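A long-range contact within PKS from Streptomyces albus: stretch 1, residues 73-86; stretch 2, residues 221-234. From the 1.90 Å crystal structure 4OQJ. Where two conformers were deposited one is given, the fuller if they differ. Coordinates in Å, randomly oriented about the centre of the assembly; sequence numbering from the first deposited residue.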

# COMPACT_ATOMS: atom_id res chain seq x y z
N ASP A 73 -22.96 33.10 -13.55
CA ASP A 73 -22.37 33.87 -12.46
C ASP A 73 -21.82 32.96 -11.36
O ASP A 73 -21.08 33.41 -10.48
CB ASP A 73 -23.41 34.83 -11.87
N ARG A 74 -22.17 31.68 -11.41
CA ARG A 74 -21.62 30.70 -10.48
C ARG A 74 -20.25 30.20 -10.94
O ARG A 74 -19.52 29.57 -10.17
CB ARG A 74 -22.57 29.51 -10.32
CG ARG A 74 -23.92 29.85 -9.69
CD ARG A 74 -24.64 28.58 -9.27
NE ARG A 74 -24.69 27.59 -10.35
CZ ARG A 74 -24.81 26.28 -10.16
NH1 ARG A 74 -24.89 25.77 -8.94
NH2 ARG A 74 -24.85 25.47 -11.21
N TYR A 75 -19.91 30.46 -12.19
CA TYR A 75 -18.66 29.95 -12.75
C TYR A 75 -17.47 30.73 -12.19
O TYR A 75 -17.46 31.96 -12.17
CB TYR A 75 -18.67 30.02 -14.28
CG TYR A 75 -17.55 29.23 -14.93
CD1 TYR A 75 -17.61 27.84 -15.01
CD2 TYR A 75 -16.43 29.86 -15.44
CE1 TYR A 75 -16.58 27.11 -15.59
CE2 TYR A 75 -15.40 29.13 -16.03
CZ TYR A 75 -15.48 27.76 -16.10
OH TYR A 75 -14.46 27.04 -16.69
N VAL A 76 -16.47 29.99 -11.72
CA VAL A 76 -15.25 30.57 -11.16
C VAL A 76 -14.12 30.51 -12.18
O VAL A 76 -13.64 29.43 -12.53
CB VAL A 76 -14.84 29.82 -9.87
CG1 VAL A 76 -13.58 30.44 -9.25
CG2 VAL A 76 -16.01 29.83 -8.87
N LYS A 77 -13.67 31.67 -12.64
CA LYS A 77 -12.68 31.74 -13.71
C LYS A 77 -11.25 31.76 -13.16
O LYS A 77 -10.50 32.70 -13.40
CB LYS A 77 -12.94 32.96 -14.59
CG LYS A 77 -14.33 32.96 -15.22
CD LYS A 77 -14.57 34.21 -16.04
CE LYS A 77 -15.98 34.22 -16.61
NZ LYS A 77 -16.25 35.49 -17.33
N ALA A 78 -10.89 30.72 -12.43
CA ALA A 78 -9.59 30.64 -11.80
C ALA A 78 -9.25 29.20 -11.50
O ALA A 78 -10.12 28.34 -11.46
CB ALA A 78 -9.55 31.48 -10.53
N GLY A 79 -7.96 28.93 -11.30
CA GLY A 79 -7.51 27.58 -11.02
C GLY A 79 -6.10 27.59 -10.48
O GLY A 79 -5.41 28.61 -10.54
N GLN A 80 -5.69 26.45 -9.93
CA GLN A 80 -4.35 26.26 -9.41
C GLN A 80 -3.66 25.30 -10.33
O GLN A 80 -3.78 24.08 -10.16
CB GLN A 80 -4.40 25.70 -7.99
CG GLN A 80 -4.87 26.71 -6.95
CD GLN A 80 -3.75 27.64 -6.51
OE1 GLN A 80 -2.71 27.73 -7.15
NE2 GLN A 80 -3.97 28.33 -5.39
N VAL A 81 -2.95 25.84 -11.33
CA VAL A 81 -2.42 25.01 -12.41
C VAL A 81 -0.95 24.67 -12.25
O VAL A 81 -0.15 25.44 -11.70
CB VAL A 81 -2.62 25.69 -13.79
CG1 VAL A 81 -4.05 26.19 -13.94
CG2 VAL A 81 -1.64 26.82 -14.00
N LEU A 82 -0.60 23.48 -12.73
CA LEU A 82 0.79 23.07 -12.83
C LEU A 82 1.31 23.36 -14.24
O LEU A 82 0.90 22.71 -15.20
CB LEU A 82 0.93 21.59 -12.50
CG LEU A 82 2.36 21.05 -12.62
CD1 LEU A 82 3.28 21.76 -11.62
CD2 LEU A 82 2.37 19.54 -12.40
N VAL A 83 2.21 24.32 -14.36
CA VAL A 83 2.78 24.69 -15.65
C VAL A 83 3.60 23.54 -16.22
O VAL A 83 4.32 22.86 -15.49
CB VAL A 83 3.66 25.96 -15.55
CG1 VAL A 83 4.25 26.33 -16.92
CG2 VAL A 83 2.87 27.12 -14.98
N ASP A 84 3.49 23.33 -17.53
CA ASP A 84 4.26 22.32 -18.26
C ASP A 84 3.98 20.90 -17.80
O ASP A 84 4.83 20.03 -17.91
CB ASP A 84 5.76 22.61 -18.15
CG ASP A 84 6.21 23.71 -19.10
OD1 ASP A 84 5.54 23.97 -20.12
OD2 ASP A 84 7.26 24.31 -18.82
N ALA A 85 2.77 20.66 -17.30
CA ALA A 85 2.36 19.31 -16.95
C ALA A 85 2.39 18.37 -18.17
O ALA A 85 2.49 17.15 -18.04
CB ALA A 85 0.98 19.33 -16.34
N ASP A 86 2.32 18.95 -19.37
CA ASP A 86 2.35 18.21 -20.62
C ASP A 86 3.76 17.87 -21.11
O ASP A 86 3.91 17.13 -22.09
CB ASP A 86 1.64 19.03 -21.70
CG ASP A 86 2.33 20.36 -21.99
OD1 ASP A 86 2.86 20.99 -21.05
OD2 ASP A 86 2.38 20.77 -23.17
N HIS A 221 -1.17 14.61 -8.75
CA HIS A 221 -2.56 14.83 -9.13
C HIS A 221 -2.59 15.89 -10.21
O HIS A 221 -2.21 17.05 -9.97
CB HIS A 221 -3.43 15.28 -7.96
CG HIS A 221 -4.80 15.73 -8.37
ND1 HIS A 221 -5.14 17.06 -8.49
CD2 HIS A 221 -5.90 15.03 -8.71
CE1 HIS A 221 -6.40 17.15 -8.88
NE2 HIS A 221 -6.89 15.93 -9.01
N ILE A 222 -2.99 15.51 -11.41
CA ILE A 222 -3.05 16.45 -12.53
C ILE A 222 -4.30 16.21 -13.33
O ILE A 222 -4.48 15.13 -13.89
CB ILE A 222 -1.84 16.33 -13.47
CG1 ILE A 222 -0.54 16.48 -12.70
CG2 ILE A 222 -1.93 17.41 -14.54
CD1 ILE A 222 0.67 16.09 -13.49
N GLN A 223 -5.17 17.22 -13.37
CA GLN A 223 -6.38 17.14 -14.18
C GLN A 223 -6.03 17.35 -15.63
O GLN A 223 -5.29 18.28 -15.98
CB GLN A 223 -7.38 18.18 -13.74
CG GLN A 223 -7.76 18.13 -12.29
CD GLN A 223 -8.55 19.35 -11.89
OE1 GLN A 223 -8.13 20.48 -12.12
NE2 GLN A 223 -9.73 19.13 -11.32
N ALA A 224 -6.55 16.50 -16.51
CA ALA A 224 -6.25 16.63 -17.92
C ALA A 224 -6.84 17.93 -18.47
O ALA A 224 -6.39 18.42 -19.50
CB ALA A 224 -6.78 15.44 -18.71
N ASP A 225 -7.84 18.49 -17.79
CA ASP A 225 -8.44 19.75 -18.25
C ASP A 225 -8.12 20.93 -17.32
O ASP A 225 -8.92 21.87 -17.19
CB ASP A 225 -9.97 19.60 -18.41
CG ASP A 225 -10.67 19.22 -17.12
OD1 ASP A 225 -10.05 19.29 -16.03
OD2 ASP A 225 -11.86 18.83 -17.19
N GLN A 226 -6.95 20.92 -16.70
CA GLN A 226 -6.54 22.09 -15.94
C GLN A 226 -6.44 23.23 -16.95
O GLN A 226 -6.24 22.99 -18.14
CB GLN A 226 -5.22 21.88 -15.18
CG GLN A 226 -4.01 21.57 -16.04
CD GLN A 226 -2.68 21.69 -15.30
OE1 GLN A 226 -2.62 21.96 -14.10
NE2 GLN A 226 -1.59 21.49 -16.03
N GLY A 227 -6.61 24.46 -16.48
CA GLY A 227 -6.59 25.62 -17.36
C GLY A 227 -7.99 26.13 -17.61
O GLY A 227 -8.18 27.17 -18.24
N GLU A 228 -8.98 25.37 -17.14
CA GLU A 228 -10.37 25.80 -17.16
C GLU A 228 -10.79 26.21 -15.76
O GLU A 228 -10.13 25.86 -14.77
CB GLU A 228 -11.27 24.67 -17.68
CG GLU A 228 -10.90 24.16 -19.05
CD GLU A 228 -11.83 23.05 -19.52
OE1 GLU A 228 -12.81 22.76 -18.81
OE2 GLU A 228 -11.56 22.47 -20.59
N GLY A 229 -11.89 26.94 -15.67
CA GLY A 229 -12.45 27.29 -14.37
C GLY A 229 -13.31 26.15 -13.87
O GLY A 229 -13.18 25.03 -14.35
N TYR A 230 -14.21 26.44 -12.94
CA TYR A 230 -15.14 25.44 -12.44
C TYR A 230 -16.44 26.09 -12.01
O TYR A 230 -16.48 27.28 -11.68
CB TYR A 230 -14.54 24.67 -11.27
CG TYR A 230 -14.20 25.53 -10.08
CD1 TYR A 230 -13.01 26.21 -10.01
CD2 TYR A 230 -15.08 25.66 -9.01
CE1 TYR A 230 -12.69 26.99 -8.93
CE2 TYR A 230 -14.76 26.44 -7.92
CZ TYR A 230 -13.57 27.10 -7.89
OH TYR A 230 -13.22 27.89 -6.82
N LEU A 231 -17.51 25.31 -12.05
CA LEU A 231 -18.81 25.79 -11.63
C LEU A 231 -18.94 25.57 -10.13
O LEU A 231 -18.58 24.50 -9.61
CB LEU A 231 -19.92 25.09 -12.40
CG LEU A 231 -21.28 25.77 -12.43
CD1 LEU A 231 -21.21 27.10 -13.16
CD2 LEU A 231 -22.29 24.86 -13.09
N HIS A 232 -19.43 26.58 -9.43
CA HIS A 232 -19.57 26.49 -7.99
C HIS A 232 -20.88 25.78 -7.68
O HIS A 232 -21.93 26.13 -8.23
CB HIS A 232 -19.53 27.88 -7.34
CG HIS A 232 -19.73 27.84 -5.86
ND1 HIS A 232 -20.90 28.25 -5.25
CD2 HIS A 232 -18.91 27.42 -4.87
CE1 HIS A 232 -20.79 28.09 -3.94
NE2 HIS A 232 -19.59 27.59 -3.68
N HIS A 233 -20.81 24.76 -6.82
CA HIS A 233 -22.00 24.06 -6.30
C HIS A 233 -21.98 24.09 -4.78
O HIS A 233 -20.98 23.73 -4.16
CB HIS A 233 -22.05 22.60 -6.76
CG HIS A 233 -21.93 22.42 -8.24
ND1 HIS A 233 -23.00 22.52 -9.10
CD2 HIS A 233 -20.85 22.13 -9.02
CE1 HIS A 233 -22.59 22.31 -10.34
NE2 HIS A 233 -21.29 22.07 -10.32
N GLU A 234 -23.08 24.50 -4.16
CA GLU A 234 -23.11 24.67 -2.71
C GLU A 234 -22.92 23.36 -1.95
O GLU A 234 -22.46 23.36 -0.81
CB GLU A 234 -24.42 25.32 -2.29
CG GLU A 234 -24.60 26.71 -2.88
CD GLU A 234 -24.28 27.83 -1.91
OE1 GLU A 234 -24.55 27.68 -0.70
OE2 GLU A 234 -23.76 28.87 -2.36
O HOH W 1 -23.99 27.65 -6.14
O HOH W 2 -15.00 24.50 -17.26
O HOH W 3 -10.25 25.43 -11.62

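The most unusual feature of this contact is a side chain that behaves like a piece of backbone. Gln 226, with chi1 p and chi2 t, extends its amide to the main chain of Leu 82 and pairs with it twice: Leu 82 N donates to Gln 226 OE1 at 2.9 Å, and Gln 226 NE2 donates to Leu 82 O, also at 2.9 Å. A primary amide suits this place because it carries a donor and an acceptor side by side, as a strand neighbour would. The same carbonyl of Leu 82 opens the type II turn that ends at Ala 85, whose small methyl leaves room for the amide (Ala 85 CB to Gln 226 NE2, 3.4 Å). Beside it, Ile 222 supplies apolar packing, its CD1 4.0 Å from Leu 82 CD2 and its CG2 3.9 Å from Ala 85 CB.

The other end of the contact is a short antiparallel ladder. Val 76 N donates to Tyr 230 O at 2.7 Å and Tyr 230 N returns a bond to Val 76 O at 3.1 Å; His 232 N to Arg 74 O, 3.1 Å, extends the pairing. On one face of the sheet Val 76 lies over the Tyr 230 ring, its CB 3.7 Å from the ring centroid, so a beta-branched side chain meets a flat aromatic surface. On the other, Tyr 75 CB packs 4.0 Å from Leu 231 CD1.

The Tyr 75 ring reaches along to Gly 229, whose N makes a weak hydrogen bond to Tyr 75 OH at 2.8 Å. Glycine fits here: an ideal CB would lie 2.1 Å from Val 76 O and 2.7 Å from Tyr 75 CE2. A water joins Tyr 75 OH to Glu 228 OE1, and another donates to both Ala 78 O and Glu 228 O. Together the stretches bury 812 Å².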